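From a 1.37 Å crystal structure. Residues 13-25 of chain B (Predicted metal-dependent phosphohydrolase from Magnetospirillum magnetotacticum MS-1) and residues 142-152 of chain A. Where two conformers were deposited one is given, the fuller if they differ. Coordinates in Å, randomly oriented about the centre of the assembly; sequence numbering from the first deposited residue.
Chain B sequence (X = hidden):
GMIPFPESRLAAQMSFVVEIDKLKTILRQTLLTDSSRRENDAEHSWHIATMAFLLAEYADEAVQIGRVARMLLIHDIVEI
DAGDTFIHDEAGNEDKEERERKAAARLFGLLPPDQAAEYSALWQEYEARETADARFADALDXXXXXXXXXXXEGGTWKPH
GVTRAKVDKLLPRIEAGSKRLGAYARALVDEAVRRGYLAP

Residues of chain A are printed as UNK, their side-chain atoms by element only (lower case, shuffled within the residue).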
ATOM      1  N   GLN B  13     -11.679  -1.799  16.124  1.00 14.32           N
ATOM      2  CA  GLN B  13     -10.689  -1.312  15.172  1.00 13.37           C
ATOM      3  C   GLN B  13      -9.575  -2.317  14.928  1.00 12.85           C
ATOM      4  O   GLN B  13      -9.222  -2.605  13.784  1.00 12.45           O
ATOM      5  CB  GLN B  13     -10.147   0.042  15.599  1.00 14.42           C
ATOM      6  CG  GLN B  13     -11.225   1.111  15.557  1.00 15.08           C
ATOM      7  CD  GLN B  13     -10.835   2.347  16.342  1.00 15.88           C
ATOM      8  OE1 GLN B  13     -10.165   2.246  17.372  1.00 16.41           O
ATOM      9  NE2 GLN B  13     -11.213   3.514  15.838  1.00 16.79           N
HETATM   10  N   MSE B  14      -9.055  -2.899  15.989  1.00 12.83           N
HETATM   11  CA  MSE B  14      -8.020  -3.901  15.847  1.00 12.79           C
HETATM   12  C   MSE B  14      -8.515  -5.166  15.167  1.00 13.19           C
HETATM   13  O   MSE B  14      -7.752  -5.797  14.436  1.00 13.16           O
HETATM   14  CB  MSE B  14      -7.415  -4.250  17.199  1.00 13.06           C
HETATM   15  CG  MSE B  14      -6.583  -3.183  17.759  1.00 16.12           C
HETATM   16 SE   MSE B  14      -5.009  -2.651  16.549  0.75 14.17          SE
HETATM   17  CE  MSE B  14      -4.432  -1.281  17.748  1.00 23.89           C
ATOM     18  N   SER B  15      -9.763  -5.550  15.397  1.00 12.72           N
ATOM     19  CA  SER B  15     -10.316  -6.721  14.732  0.60 12.24           C
ATOM     20  C   SER B  15     -10.355  -6.503  13.224  1.00 11.81           C
ATOM     21  O   SER B  15     -10.057  -7.433  12.456  1.00 11.78           O
ATOM     22  CB  SER B  15     -11.702  -7.082  15.245  0.60 12.76           C
ATOM     23  OG  SER B  15     -12.745  -6.209  14.818  0.60 15.32           O
ATOM     24  N   PHE B  16     -10.672  -5.275  12.815  1.00 11.77           N
ATOM     25  CA  PHE B  16     -10.668  -4.934  11.385  1.00 11.44           C
ATOM     26  C   PHE B  16      -9.243  -4.951  10.839  1.00 11.43           C
ATOM     27  O   PHE B  16      -8.983  -5.564   9.791  1.00 11.17           O
ATOM     28  CB  PHE B  16     -11.319  -3.584  11.159  1.00 11.63           C
ATOM     29  CG  PHE B  16     -11.471  -3.188   9.711  1.00 10.66           C
ATOM     30  CD1 PHE B  16     -12.474  -3.694   8.917  1.00 12.34           C
ATOM     31  CD2 PHE B  16     -10.582  -2.288   9.143  1.00 11.48           C
ATOM     32  CE1 PHE B  16     -12.591  -3.314   7.567  1.00 12.85           C
ATOM     33  CE2 PHE B  16     -10.724  -1.889   7.844  1.00 11.81           C
ATOM     34  CZ  PHE B  16     -11.747  -2.384   7.040  1.00 12.43           C
ATOM     35  N   VAL B  17      -8.322  -4.337  11.573  1.00 11.02           N
ATOM     36  CA  VAL B  17      -6.896  -4.317  11.139  1.00 10.75           C
ATOM     37  C   VAL B  17      -6.357  -5.748  10.931  1.00 10.61           C
ATOM     38  O   VAL B  17      -5.649  -6.012   9.974  1.00 11.04           O
ATOM     39  CB  VAL B  17      -6.032  -3.541  12.151  1.00 11.31           C
ATOM     40  CG1 VAL B  17      -4.557  -3.768  11.905  1.00 11.27           C
ATOM     41  CG2 VAL B  17      -6.394  -2.042  12.165  1.00 12.56           C
ATOM     42  N   VAL B  18      -6.676  -6.672  11.833  1.00 11.12           N
ATOM     43  CA  VAL B  18      -6.268  -8.049  11.725  1.00 10.84           C
ATOM     44  C   VAL B  18      -6.957  -8.734  10.560  1.00 10.98           C
ATOM     45  O   VAL B  18      -6.316  -9.442   9.783  1.00 11.00           O
ATOM     46  CB  VAL B  18      -6.454  -8.786  13.052  1.00 11.90           C
ATOM     47  CG1 VAL B  18      -6.338 -10.272  12.856  1.00 13.18           C
ATOM     48  CG2 VAL B  18      -5.447  -8.267  14.087  1.00 13.88           C
ATOM     49  N   GLU B  19      -8.267  -8.579  10.439  1.00 10.91           N
ATOM     50  CA  GLU B  19      -9.020  -9.267   9.402  1.00 11.25           C
ATOM     51  C   GLU B  19      -8.534  -8.889   7.990  1.00 11.13           C
ATOM     52  O   GLU B  19      -8.430  -9.750   7.115  1.00 10.90           O
ATOM     53  CB  GLU B  19     -10.499  -9.004   9.564  1.00 12.05           C
ATOM     54  CG  GLU B  19     -11.396  -9.643   8.494  1.00 13.62           C
ATOM     55  CD  GLU B  19     -11.474 -11.170   8.551  1.00 17.21           C
ATOM     56  OE1 GLU B  19     -10.828 -11.849   9.384  1.00 19.42           O
ATOM     57  OE2 GLU B  19     -12.201 -11.691   7.699  1.00 20.05           O
ATOM     58  N   ILE B  20      -8.237  -7.608   7.783  1.00 10.44           N
ATOM     59  CA  ILE B  20      -7.853  -7.133   6.456  1.00  9.85           C
ATOM     60  C   ILE B  20      -6.497  -7.609   5.988  1.00 10.11           C
ATOM     61  O   ILE B  20      -6.147  -7.497   4.809  1.00  9.48           O
ATOM     62  CB  ILE B  20      -8.035  -5.621   6.240  1.00  9.92           C
ATOM     63  CG1 ILE B  20      -7.044  -4.790   7.058  1.00 10.09           C
ATOM     64  CG2 ILE B  20      -9.535  -5.239   6.514  1.00 11.93           C
ATOM     65  CD1 ILE B  20      -7.101  -3.308   6.808  1.00 10.41           C
ATOM     66  N   ASP B  21      -5.715  -8.219   6.881  1.00  9.50           N
ATOM     67  CA  ASP B  21      -4.546  -8.954   6.437  1.00  8.96           C
ATOM     68  C   ASP B  21      -4.892  -9.931   5.305  1.00  9.10           C
ATOM     69  O   ASP B  21      -4.059 -10.211   4.428  1.00  9.15           O
ATOM     70  CB  ASP B  21      -3.949  -9.726   7.607  1.00  9.28           C
ATOM     71  CG  ASP B  21      -2.698 -10.554   7.234  1.00  9.67           C
ATOM     72  OD1 ASP B  21      -1.731  -9.917   6.775  1.00  9.57           O
ATOM     73  OD2 ASP B  21      -2.671 -11.787   7.403  1.00 11.00           O
ATOM     74  N   LYS B  22      -6.118 -10.454   5.309  1.00  9.33           N
ATOM     75  CA  LYS B  22      -6.511 -11.400   4.289  1.00 10.40           C
ATOM     76  C   LYS B  22      -6.517 -10.813   2.888  1.00  9.94           C
ATOM     77  O   LYS B  22      -6.514 -11.567   1.918  1.00 10.01           O
ATOM     78  CB  LYS B  22      -7.883 -11.978   4.603  1.00 11.01           C
ATOM     79  CG  LYS B  22      -7.913 -12.812   5.852  1.00 12.89           C
ATOM     80  CD  LYS B  22      -9.324 -13.290   6.192  1.00 16.23           C
ATOM     81  CE  LYS B  22      -9.390 -14.333   7.292  1.00 17.78           C
ATOM     82  NZ  LYS B  22      -8.849 -13.814   8.592  1.00 18.07           N
ATOM     83  N   LEU B  23      -6.508  -9.497   2.744  1.00  9.55           N
ATOM     84  CA  LEU B  23      -6.464  -8.927   1.392  1.00  9.14           C
ATOM     85  C   LEU B  23      -5.183  -9.340   0.656  1.00  8.74           C
ATOM     86  O   LEU B  23      -5.123  -9.431  -0.561  1.00  9.28           O
ATOM     87  CB  LEU B  23      -6.609  -7.397   1.458  1.00  9.62           C
ATOM     88  CG  LEU B  23      -6.798  -6.751   0.079  1.00 11.10           C
ATOM     89  CD1 LEU B  23      -8.070  -7.277  -0.637  1.00 12.65           C
ATOM     90  CD2 LEU B  23      -6.788  -5.236   0.218  1.00 12.72           C
ATOM     91  N   LYS B  24      -4.130  -9.589   1.430  1.00  8.64           N
ATOM     92  CA  LYS B  24      -2.848 -10.036   0.893  1.00  8.49           C
ATOM     93  C   LYS B  24      -2.913 -11.404   0.215  1.00  9.18           C
ATOM     94  O   LYS B  24      -1.983 -11.757  -0.524  1.00 10.38           O
ATOM     95  CB  LYS B  24      -1.809 -10.062   2.022  1.00  8.69           C
ATOM     96  CG  LYS B  24      -1.581  -8.687   2.668  1.00  9.07           C
ATOM     97  CD  LYS B  24      -0.767  -8.761   3.953  1.00  8.74           C
ATOM     98  CE  LYS B  24      -0.779  -7.482   4.749  1.00  9.13           C
ATOM     99  NZ  LYS B  24      -0.209  -7.650   6.110  1.00 10.06           N
ATOM    100  N   THR B  25      -3.960 -12.148   0.516  1.00  9.52           N
ATOM    101  CA  THR B  25      -4.145 -13.481  -0.024  1.00 10.28           C
ATOM    102  C   THR B  25      -4.994 -13.522  -1.313  1.00 10.50           C
ATOM    103  O   THR B  25      -5.154 -14.582  -1.923  1.00 10.96           O
ATOM    104  CB  THR B  25      -4.777 -14.446   0.987  1.00 10.34           C
ATOM    105  OG1 THR B  25      -6.167 -14.162   1.206  1.00 11.67           O
ATOM    106  CG2 THR B  25      -4.019 -14.418   2.334  1.00 12.02           C
TER
ATOM    107  N   UNK A 142       5.734  -0.300  14.107  1.00 10.51           N
ATOM    108  CA  UNK A 142       6.208  -1.194  15.154  1.00 11.50           C
ATOM    109  C   UNK A 142       5.070  -1.995  15.771  1.00 10.57           C
ATOM    110  O   UNK A 142       5.266  -3.105  16.290  1.00 11.81           O
ATOM    111  c   UNK A 142       9.399  -0.624  16.082  1.00 15.20           C
ATOM    112  n   UNK A 142      10.178  -1.644  13.453  1.00 20.17           N
ATOM    113  c   UNK A 142       6.919  -0.387  16.238  1.00 12.48           C
ATOM    114  c   UNK A 142       9.692  -2.462  14.400  1.00 17.63           C
ATOM    115  c   UNK A 142       8.234   0.234  15.786  1.00 14.18           C
ATOM    116  n   UNK A 142       9.626  -3.772  14.138  1.00 20.98           N
ATOM    117  n   UNK A 142       9.354  -2.011  15.622  1.00 16.33           N
ATOM    118  N   UNK A 143       3.843  -1.462  15.743  1.00 11.04           N
ATOM    119  CA  UNK A 143       2.689  -2.185  16.312  1.00 10.14           C
ATOM    120  C   UNK A 143       2.296  -3.368  15.468  1.00  9.62           C
ATOM    121  O   UNK A 143       1.962  -4.444  15.977  1.00 10.20           O
ATOM    122  c   UNK A 143      -0.930  -0.694  16.830  1.00 12.94           C
ATOM    123  c   UNK A 143       0.265  -2.386  18.274  1.00 13.81           C
ATOM    124  c   UNK A 143       1.524  -1.217  16.382  1.00 10.48           C
ATOM    125  c   UNK A 143       0.173  -1.768  16.858  1.00 10.40           C
ATOM    126  N   UNK A 144       2.282  -3.162  14.158  1.00 10.37           N
ATOM    127  CA  UNK A 144       1.749  -4.191  13.278  1.00 10.56           C
ATOM    128  C   UNK A 144       2.428  -5.576  13.407  1.00  9.57           C
ATOM    129  O   UNK A 144       1.716  -6.605  13.438  1.00 10.09           O
ATOM    130  c   UNK A 144       1.041  -4.649  10.808  1.00 10.82           C
ATOM    131  c   UNK A 144       2.044  -5.478  10.063  1.00 10.50           C
ATOM    132  n   UNK A 144       1.582  -6.045   8.923  1.00 11.19           N
ATOM    133  o   UNK A 144       3.235  -5.563  10.423  1.00 11.32           O
ATOM    134  c   UNK A 144       1.664  -3.689  11.839  1.00  9.87           C
ATOM    135  N   UNK A 145       3.762  -5.644  13.504  1.00  9.34           N
ATOM    136  CA  UNK A 145       4.371  -6.960  13.650  1.00 10.04           C
ATOM    137  C   UNK A 145       3.987  -7.646  14.958  1.00  9.66           C
ATOM    138  O   UNK A 145       4.001  -8.871  15.034  1.00 11.05           O
ATOM    139  c   UNK A 145       5.960  -5.394  12.945  1.00 14.79           C
ATOM    140  c   UNK A 145       5.878  -6.712  13.535  1.00 11.26           C
ATOM    141  c   UNK A 145       4.764  -4.607  13.203  1.00 10.80           C
ATOM    142  N   UNK A 146       3.737  -6.870  16.000  1.00  9.71           N
ATOM    143  CA  UNK A 146       3.247  -7.428  17.271  1.00 10.84           C
ATOM    144  C   UNK A 146       1.889  -8.083  17.096  1.00  9.83           C
ATOM    145  O   UNK A 146       1.636  -9.210  17.564  1.00 10.76           O
ATOM    146  c   UNK A 146       4.511  -5.646  18.655  1.00 13.25           C
ATOM    147  c   UNK A 146       5.656  -6.569  18.983  1.00 15.29           C
ATOM    148  c   UNK A 146       4.292  -4.591  19.775  1.00 16.16           C
ATOM    149  c   UNK A 146       3.206  -6.374  18.368  1.00 11.07           C
ATOM    150  N   UNK A 147       1.013  -7.383  16.376  1.00  9.81           N
ATOM    151  CA  UNK A 147      -0.285  -7.951  16.016  1.00 10.82           C
ATOM    152  C   UNK A 147      -0.126  -9.266  15.302  1.00 10.44           C
ATOM    153  O   UNK A 147      -0.825 -10.253  15.606  1.00 10.86           O
ATOM    154  c   UNK A 147      -2.208  -4.752  14.708  1.00 12.59           C
ATOM    155  c   UNK A 147      -1.085  -6.977  15.151  1.00 10.74           C
ATOM    156  c   UNK A 147      -1.455  -5.599  15.731  1.00 10.52           C
ATOM    157  c   UNK A 147      -2.290  -5.706  16.959  1.00 14.55           C
ATOM    158  N   UNK A 148       0.786  -9.303  14.348  1.00  9.59           N
ATOM    159  CA  UNK A 148       0.961 -10.537  13.552  1.00  9.42           C
ATOM    160  C   UNK A 148       1.593 -11.663  14.354  1.00 10.07           C
ATOM    161  O   UNK A 148       1.131 -12.803  14.264  1.00 10.90           O
ATOM    162  c   UNK A 148       1.775 -10.246  12.305  1.00  9.05           C
ATOM    163  c   UNK A 148       0.082  -9.516   9.208  1.00  9.44           C
ATOM    164  n   UNK A 148       0.932 -10.202   9.957  1.00 10.50           N
ATOM    165  c   UNK A 148       0.962  -9.652  11.200  1.00  8.70           C
ATOM    166  n   UNK A 148      -0.437  -8.531   9.914  1.00 10.05           N
ATOM    167  c   UNK A 148       0.118  -8.579  11.167  1.00  9.84           C
ATOM    168  N   UNK A 149       2.569 -11.357  15.214  1.00  9.30           N
ATOM    169  CA  UNK A 149       3.159 -12.373  16.030  1.00 10.32           C
ATOM    170  C   UNK A 149       2.127 -12.948  16.987  1.00  9.84           C
ATOM    171  O   UNK A 149       2.118 -14.142  17.284  1.00 11.23           O
ATOM    172  n   UNK A 149       6.602 -11.387  16.140  1.00 12.90           N
ATOM    173  c   UNK A 149       4.365 -11.825  16.810  1.00  9.69           C
ATOM    174  c   UNK A 149       5.679 -12.321  16.307  1.00 10.47           C
ATOM    175  o   UNK A 149       5.908 -13.516  16.159  1.00 11.54           O
ATOM    176  N   UNK A 150       1.200 -12.127  17.461  1.00 10.19           N
ATOM    177  CA  UNK A 150       0.165 -12.644  18.366  1.00 11.10           C
ATOM    178  C   UNK A 150      -0.734 -13.627  17.587  1.00 11.02           C
ATOM    179  O   UNK A 150      -1.037 -14.723  18.051  1.00 11.72           O
ATOM    180  c   UNK A 150      -1.522 -11.939  20.100  1.00 11.75           C
ATOM    181  c   UNK A 150      -1.809 -12.349  22.432  1.00 13.70           C
ATOM    182  c   UNK A 150      -1.027 -11.944  21.391  1.00 12.27           C
ATOM    183  c   UNK A 150      -0.645 -11.509  18.968  1.00 11.56           C
ATOM    184  c   UNK A 150      -2.821 -12.322  19.882  1.00 13.00           C
ATOM    185  c   UNK A 150      -3.633 -12.763  20.937  1.00 14.97           C
ATOM    186  c   UNK A 150      -3.128 -12.747  22.217  1.00 14.69           C
ATOM    187  N   UNK A 151      -1.133 -13.252  16.385  1.00 10.24           N
ATOM    188  CA  UNK A 151      -1.980 -14.105  15.564  1.00 10.94           C
ATOM    189  C   UNK A 151      -1.336 -15.423  15.169  1.00 11.01           C
ATOM    190  O   UNK A 151      -2.011 -16.429  15.049  1.00 13.71           O
ATOM    191  c   UNK A 151      -3.404 -12.187  14.583  1.00 12.34           C
ATOM    192  c   UNK A 151      -4.607 -12.503  15.449  1.00 16.08           C
ATOM    193  c   UNK A 151      -2.452 -13.391  14.312  1.00 11.22           C
ATOM    194  o   UNK A 151      -5.406 -13.331  14.973  1.00 19.54           O
ATOM    195  o   UNK A 151      -4.694 -11.946  16.584  1.00 18.09           O
ATOM    196  N   UNK A 152      -0.012 -15.389  14.951  1.00 10.50           N
ATOM    197  CA  UNK A 152       0.723 -16.558  14.531  1.00 10.16           C
ATOM    198  C   UNK A 152       1.351 -17.344  15.710  1.00 10.11           C
ATOM    199  O   UNK A 152       2.130 -18.272  15.505  1.00 11.41           O
ATOM    200  c   UNK A 152       1.236 -15.457  12.285  1.00 11.38           C
ATOM    201  o   UNK A 152       2.834 -15.392  14.165  1.00 10.13           O
ATOM    202  c   UNK A 152       1.825 -16.192  13.520  1.00 10.36           C
TER

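Position 142 carries seven side-chain atoms: three carbons, a nitrogen, then a carbon bearing two more nitrogens. This guanidinium chain is out of reach of the chain B stretch, and it is Arg142(A).

Position 143 has four carbons, forked at the second. Its CA-to-CB bond points toward the chain B stretch, and a terminal carbon approaches Met14(B), a selenomethionine. The fork after one unbranched carbon gives Leu143(A), with its CD2 3.7 Å from CE of Met14(B).

At 144 there are three carbons, the third bonded to one oxygen and one nitrogen. CA-to-CB points sideways, but the end comes nearer the chain B stretch, bringing the nitrogen close to Lys24(B). An amide on a two-carbon stem is Gln144(A), and its NE2 lies 3.7 Å from NZ of Lys24(B). Both atoms are nitrogen and no hydrogen bond joins them; NE2 is satisfied elsewhere in the structure.

The three carbons at 145 close a ring onto the backbone nitrogen, and they make no contact with the chain B stretch, so this is Pro145(A). With no hydrogen on N, it cannot bond to the preceding turn, and the helix kinks here.

Position 146 again has four carbons forked at the second, beyond reach of the chain B stretch. This is Leu146(A), with an m, t rotamer.

The same fork recurs at 147, now with CA-to-CB pointing toward the chain B stretch and a terminal carbon against Val17(B) and Met14(B). This is Leu147(A), also m, t; its CD1 lies 3.8 Å from CG1 of Val17(B) and 4.0 Å from SE of Met14(B).

Position 148 shows one carbon followed by a five-membered ring of three carbons and two nitrogens. CA-to-CB points sideways, but the ring comes nearer, with one carbon close to Asp21(B) and Lys24(B). The imidazole gives His148(A). Its CE1 is 3.1 Å from OD1 of Asp21(B), which sits at the ring edge near its plane, and 3.6 Å from NZ of Lys24(B).

At 149, two carbons, the second carrying one oxygen and one nitrogen, lie out of reach of the chain B stretch and make the shorter amide, Asn149(A).

One carbon and a six-carbon ring, which touches a crystal neighbour but not the chain B stretch, identify 150 as Phe150(A).

Three carbons ending in two oxygens define a carboxylate at 151, its carbon near Val18(B): Glu151(A).

Finally, 152 has one carbon bearing an oxygen and another carbon, without contact to the chain B stretch: Thr152(A), the first residue to leave helical phi/psi.

The helices cross at 78°, axes 11.0 Å apart at closest approach, and the stretches bury 362 Å² in total. Leu143(A) and Leu147(A), one turn apart, both meet Met14(B), while Leu147(A) also packs on Val17(B). CG1 of Val18(B) meets CD of the exposed Glu151(A) at 3.8 Å. Beyond the apolar patch, NZ of Lys24(B) forms a 2.8 Å salt bridge to OD1 of Asp21(B), beside His148(A). No hydrogen bond or salt bridge crosses between the stretches: the contact combines apolar packing, the Val18(B) contact with Glu151(A), and the approach of this internally paired charge to the imidazole.

Chain A 142-152: RLQPLLHNFET
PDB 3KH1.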